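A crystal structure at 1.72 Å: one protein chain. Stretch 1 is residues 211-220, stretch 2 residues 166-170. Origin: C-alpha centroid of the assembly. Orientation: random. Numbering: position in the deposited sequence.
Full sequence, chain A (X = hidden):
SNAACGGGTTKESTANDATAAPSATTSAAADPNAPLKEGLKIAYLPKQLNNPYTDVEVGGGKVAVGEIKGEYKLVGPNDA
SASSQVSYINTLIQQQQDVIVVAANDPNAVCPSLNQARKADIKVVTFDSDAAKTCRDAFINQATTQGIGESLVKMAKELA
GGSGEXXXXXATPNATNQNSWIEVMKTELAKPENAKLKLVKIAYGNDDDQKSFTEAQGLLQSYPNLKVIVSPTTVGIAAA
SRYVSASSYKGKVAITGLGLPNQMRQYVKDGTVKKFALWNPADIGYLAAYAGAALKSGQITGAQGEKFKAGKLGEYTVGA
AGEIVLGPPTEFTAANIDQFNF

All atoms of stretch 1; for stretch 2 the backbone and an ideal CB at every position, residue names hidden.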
ATOM      1  N   LYS A 211       7.193 -17.901 -13.683  1.00 41.32           N
ATOM      2  CA  LYS A 211       6.043 -18.732 -13.355  1.00 46.17           C
ATOM      3  C   LYS A 211       4.753 -17.959 -13.599  1.00 37.70           C
ATOM      4  O   LYS A 211       3.779 -18.507 -14.108  1.00 39.16           O
ATOM      5  CB  LYS A 211       6.097 -19.237 -11.912  1.00 41.59           C
ATOM      6  CG  LYS A 211       5.272 -20.503 -11.707  1.00 53.26           C
ATOM      7  CD  LYS A 211       4.848 -20.714 -10.259  1.00 55.10           C
ATOM      8  CE  LYS A 211       3.986 -21.968 -10.139  1.00 53.69           C
ATOM      9  NZ  LYS A 211       3.398 -22.149  -8.780  1.00 60.04           N
ATOM     10  N   SER A 212       4.757 -16.678 -13.253  1.00 38.20           N
ATOM     11  CA  SER A 212       3.571 -15.845 -13.447  1.00 30.80           C
ATOM     12  C   SER A 212       3.250 -15.760 -14.943  1.00 35.54           C
ATOM     13  O   SER A 212       2.087 -15.822 -15.354  1.00 31.00           O
ATOM     14  CB  SER A 212       3.784 -14.455 -12.850  1.00 32.23           C
ATOM     15  OG  SER A 212       3.893 -14.537 -11.434  1.00 31.21           O
ATOM     16  N   PHE A 213       4.299 -15.653 -15.746  1.00 30.89           N
ATOM     17  CA  PHE A 213       4.162 -15.621 -17.195  1.00 31.65           C
ATOM     18  C   PHE A 213       3.495 -16.905 -17.704  1.00 36.05           C
ATOM     19  O   PHE A 213       2.504 -16.863 -18.439  1.00 35.99           O
ATOM     20  CB  PHE A 213       5.548 -15.438 -17.833  1.00 37.98           C
ATOM     21  CG  PHE A 213       5.530 -15.381 -19.333  1.00 39.84           C
ATOM     22  CD1 PHE A 213       5.530 -16.543 -20.086  1.00 36.79           C
ATOM     23  CD2 PHE A 213       5.539 -14.160 -19.992  1.00 38.13           C
ATOM     24  CE1 PHE A 213       5.517 -16.496 -21.468  1.00 47.68           C
ATOM     25  CE2 PHE A 213       5.532 -14.104 -21.378  1.00 40.41           C
ATOM     26  CZ  PHE A 213       5.517 -15.274 -22.116  1.00 40.74           C
ATOM     27  N   THR A 214       4.044 -18.048 -17.308  1.00 35.96           N
ATOM     28  CA  THR A 214       3.499 -19.337 -17.724  1.00 33.95           C
ATOM     29  C   THR A 214       2.085 -19.588 -17.180  1.00 32.92           C
ATOM     30  O   THR A 214       1.238 -20.164 -17.868  1.00 35.66           O
ATOM     31  CB  THR A 214       4.441 -20.482 -17.320  1.00 40.81           C
ATOM     32  OG1 THR A 214       5.701 -20.293 -17.975  1.00 46.21           O
ATOM     33  CG2 THR A 214       3.869 -21.820 -17.739  1.00 47.72           C
ATOM     34  N   GLU A 215       1.818 -19.152 -15.951  1.00 30.70           N
ATOM     35  CA  GLU A 215       0.472 -19.327 -15.403  1.00 31.60           C
ATOM     36  C   GLU A 215      -0.556 -18.461 -16.136  1.00 33.13           C
ATOM     37  O   GLU A 215      -1.715 -18.862 -16.280  1.00 31.92           O
ATOM     38  CB  GLU A 215       0.440 -19.071 -13.884  1.00 32.99           C
ATOM     39  CG  GLU A 215       1.152 -20.143 -13.067  1.00 40.76           C
ATOM     40  CD  GLU A 215       0.481 -21.508 -13.156  1.00 47.90           C
ATOM     41  OE1 GLU A 215      -0.769 -21.566 -13.163  1.00 45.28           O
ATOM     42  OE2 GLU A 215       1.205 -22.527 -13.219  1.00 53.64           O
ATOM     43  N   ALA A 216      -0.136 -17.284 -16.604  1.00 34.63           N
ATOM     44  CA  ALA A 216      -1.025 -16.422 -17.388  1.00 35.08           C
ATOM     45  C   ALA A 216      -1.380 -17.095 -18.705  1.00 36.09           C
ATOM     46  O   ALA A 216      -2.534 -17.099 -19.143  1.00 32.37           O
ATOM     47  CB  ALA A 216      -0.378 -15.067 -17.642  1.00 30.66           C
ATOM     48  N   GLN A 217      -0.360 -17.660 -19.337  1.00 32.68           N
ATOM     49  CA  GLN A 217      -0.512 -18.428 -20.563  1.00 34.47           C
ATOM     50  C   GLN A 217      -1.484 -19.578 -20.327  1.00 37.65           C
ATOM     51  O   GLN A 217      -2.371 -19.842 -21.141  1.00 37.06           O
ATOM     52  CB  GLN A 217       0.860 -18.971 -20.958  1.00 42.04           C
ATOM     53  CG  GLN A 217       1.005 -19.483 -22.364  1.00 56.87           C
ATOM     54  CD  GLN A 217       2.462 -19.769 -22.684  1.00 61.63           C
ATOM     55  OE1 GLN A 217       3.231 -20.160 -21.800  1.00 56.63           O
ATOM     56  NE2 GLN A 217       2.858 -19.550 -23.936  1.00 62.06           N
ATOM     57  N   GLY A 218      -1.318 -20.255 -19.196  1.00 38.04           N
ATOM     58  CA  GLY A 218      -2.155 -21.392 -18.864  1.00 37.54           C
ATOM     59  C   GLY A 218      -3.615 -21.020 -18.695  1.00 36.11           C
ATOM     60  O   GLY A 218      -4.503 -21.767 -19.107  1.00 36.87           O
ATOM     61  N   LEU A 219      -3.871 -19.867 -18.086  1.00 31.71           N
ATOM     62  CA  LEU A 219      -5.249 -19.421 -17.878  1.00 37.20           C
ATOM     63  C   LEU A 219      -5.943 -19.187 -19.208  1.00 34.67           C
ATOM     64  O   LEU A 219      -7.085 -19.611 -19.423  1.00 35.95           O
ATOM     65  CB  LEU A 219      -5.297 -18.140 -17.030  1.00 33.53           C
ATOM     66  CG  LEU A 219      -5.027 -18.286 -15.528  1.00 31.50           C
ATOM     67  CD1 LEU A 219      -4.902 -16.916 -14.860  1.00 28.85           C
ATOM     68  CD2 LEU A 219      -6.132 -19.106 -14.872  1.00 31.92           C
ATOM     69  N   LEU A 220      -5.240 -18.527 -20.117  1.00 32.90           N
ATOM     70  CA  LEU A 220      -5.830 -18.168 -21.399  1.00 32.23           C
ATOM     71  C   LEU A 220      -6.092 -19.366 -22.301  1.00 39.65           C
ATOM     72  O   LEU A 220      -7.031 -19.358 -23.105  1.00 41.15           O
ATOM     73  CB  LEU A 220      -4.954 -17.138 -22.105  1.00 37.37           C
ATOM     74  CG  LEU A 220      -5.085 -15.783 -21.410  1.00 37.59           C
ATOM     75  CD1 LEU A 220      -4.041 -14.795 -21.902  1.00 41.59           C
ATOM     76  CD2 LEU A 220      -6.481 -15.250 -21.665  1.00 46.42           C
ATOM     77  N   UNK A 166     -13.845 -14.177 -15.256  1.00 33.09           N
ATOM     78  CA  UNK A 166     -12.594 -13.582 -14.824  1.00 31.10           C
ATOM     79  C   UNK A 166     -11.790 -14.629 -14.060  1.00 29.55           C
ATOM     80  O   UNK A 166     -12.356 -15.594 -13.538  1.00 31.11           O
ATOM     81  CB  UNK A 166     -12.843 -12.342 -13.963  1.00 31.10           C
ATOM     82  N   UNK A 167     -10.470 -14.453 -14.007  1.00 29.34           N
ATOM     83  CA  UNK A 167      -9.606 -15.374 -13.274  1.00 25.54           C
ATOM     84  C   UNK A 167      -8.604 -14.538 -12.519  1.00 25.43           C
ATOM     85  O   UNK A 167      -8.307 -13.424 -12.919  1.00 28.71           O
ATOM     86  CB  UNK A 167      -8.912 -16.373 -14.202  1.00 25.54           C
ATOM     87  N   UNK A 168      -8.102 -15.061 -11.409  1.00 22.94           N
ATOM     88  CA  UNK A 168      -7.092 -14.350 -10.643  1.00 23.75           C
ATOM     89  C   UNK A 168      -5.748 -15.043 -10.836  1.00 27.97           C
ATOM     90  O   UNK A 168      -5.675 -16.272 -10.835  1.00 29.75           O
ATOM     91  CB  UNK A 168      -7.469 -14.286  -9.161  1.00 23.75           C
ATOM     92  N   UNK A 169      -4.701 -14.248 -11.054  1.00 26.31           N
ATOM     93  CA  UNK A 169      -3.330 -14.733 -11.009  1.00 22.35           C
ATOM     94  C   UNK A 169      -2.691 -14.164  -9.744  1.00 25.24           C
ATOM     95  O   UNK A 169      -2.405 -12.968  -9.649  1.00 24.65           O
ATOM     96  CB  UNK A 169      -2.549 -14.335 -12.263  1.00 22.35           C
ATOM     97  N   UNK A 170      -2.527 -15.020  -8.742  1.00 25.11           N
ATOM     98  CA  UNK A 170      -2.099 -14.561  -7.431  1.00 24.53           C
ATOM     99  C   UNK A 170      -0.605 -14.767  -7.223  1.00 30.78           C
ATOM    100  O   UNK A 170       0.133 -15.075  -8.165  1.00 27.05           O
ATOM    101  CB  UNK A 170      -2.885 -15.286  -6.336  1.00 24.53           C
TER

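Stretch 1 is a helix, and the strand of stretch 2 runs nearly antiparallel to it, with an angle of 167° between their directions and 9.4 Å between their axes at closest approach. A strand alternates its side chains, so only every second position can address the helix; the rest must satisfy other surroundings.

Position 166 has extended backbone angles, and nothing of stretch 1 lies within 5.5 Å of its ideal CB. The helix therefore sets no rule here beyond compatibility with a strand, which beta-branched residues meet well. The residue is Ile 166, with chi1 in p, and it makes no contact with stretch 1.

Position 167 points toward the helix. Its ideal CB already sits 4.0 Å from CD2 of Leu 219, so that methyl lies ahead and somewhat to one side. A small apolar side chain suits the site best; a larger one would have to turn aside from the leucine. Ala 167 is the deposited residue, and its CB packs 4.0 Å from Leu 219 CD2.

Position 168 points away, leaving its side chain free of demands from the helix; many strand-forming residues would serve. It is Val 168, in the t rotamer. Its backbone, rather than its side chain, comes closest to stretch 1, with O lying 4.1 Å from Leu 219 CD1.

Position 169 turns toward the helix again, but under different conditions. The ideal CB is 4.4 Å from Leu 219 CD1, and beyond it the helix offers Ala 216, whose small side chain leaves room, together with the CB of Glu 215 and the backbone of Ser 212. A longer apolar side chain, such as leucine, isoleucine or methionine, could reach along this surface. Leu 169 fills it, with chi1 in t and chi2 in p: CD1 lies 3.6 Å from Glu 215 CB, while CD2 lies 4.1 Å from Ala 216 CB and 3.5 Å from Ser 212 O. The end of Glu 215 leads away, so the leucine meets its aliphatic base and not its carboxylate. Leu 169 has the largest area covered by the other stretch, 91 Å².

Position 170 points away, and its ideal CB finds nothing of the helix within reach; small or polar residues are among those possible. Ser 170 is found here. Its backbone makes the link: one water donates to Ser 170 O at 2.9 Å and to Ser 212 OG at 2.8 Å.

Stretch 2, residues 166-170: IAVLS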
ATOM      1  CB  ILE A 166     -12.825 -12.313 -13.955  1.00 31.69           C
ATOM      2  CG1 ILE A 166     -13.490 -12.666 -12.631  1.00 32.60           C
ATOM      3  CG2 ILE A 166     -13.673 -11.282 -14.712  1.00 33.00           C
ATOM      4  CD1 ILE A 166     -13.460 -11.508 -11.616  1.00 29.70           C
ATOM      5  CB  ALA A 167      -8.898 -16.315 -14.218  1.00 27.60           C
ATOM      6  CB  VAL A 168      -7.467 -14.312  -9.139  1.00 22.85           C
ATOM      7  CG1 VAL A 168      -6.268 -13.880  -8.262  1.00 19.68           C
ATOM      8  CG2 VAL A 168      -8.678 -13.403  -8.928  1.00 23.95           C
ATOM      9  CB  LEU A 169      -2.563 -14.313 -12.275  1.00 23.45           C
ATOM     10  CG  LEU A 169      -1.060 -14.614 -12.336  1.00 31.32           C
ATOM     11  CD1 LEU A 169      -0.797 -16.103 -12.172  1.00 32.14           C
ATOM     12  CD2 LEU A 169      -0.461 -14.124 -13.658  1.00 32.28           C
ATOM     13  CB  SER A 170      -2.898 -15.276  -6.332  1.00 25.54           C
ATOM     14  OG  SER A 170      -2.675 -14.665  -5.066  1.00 23.42           O
TER
HETATM   15  O   HOH W   1       2.760 -14.037  -8.900  1.00 27.67           O
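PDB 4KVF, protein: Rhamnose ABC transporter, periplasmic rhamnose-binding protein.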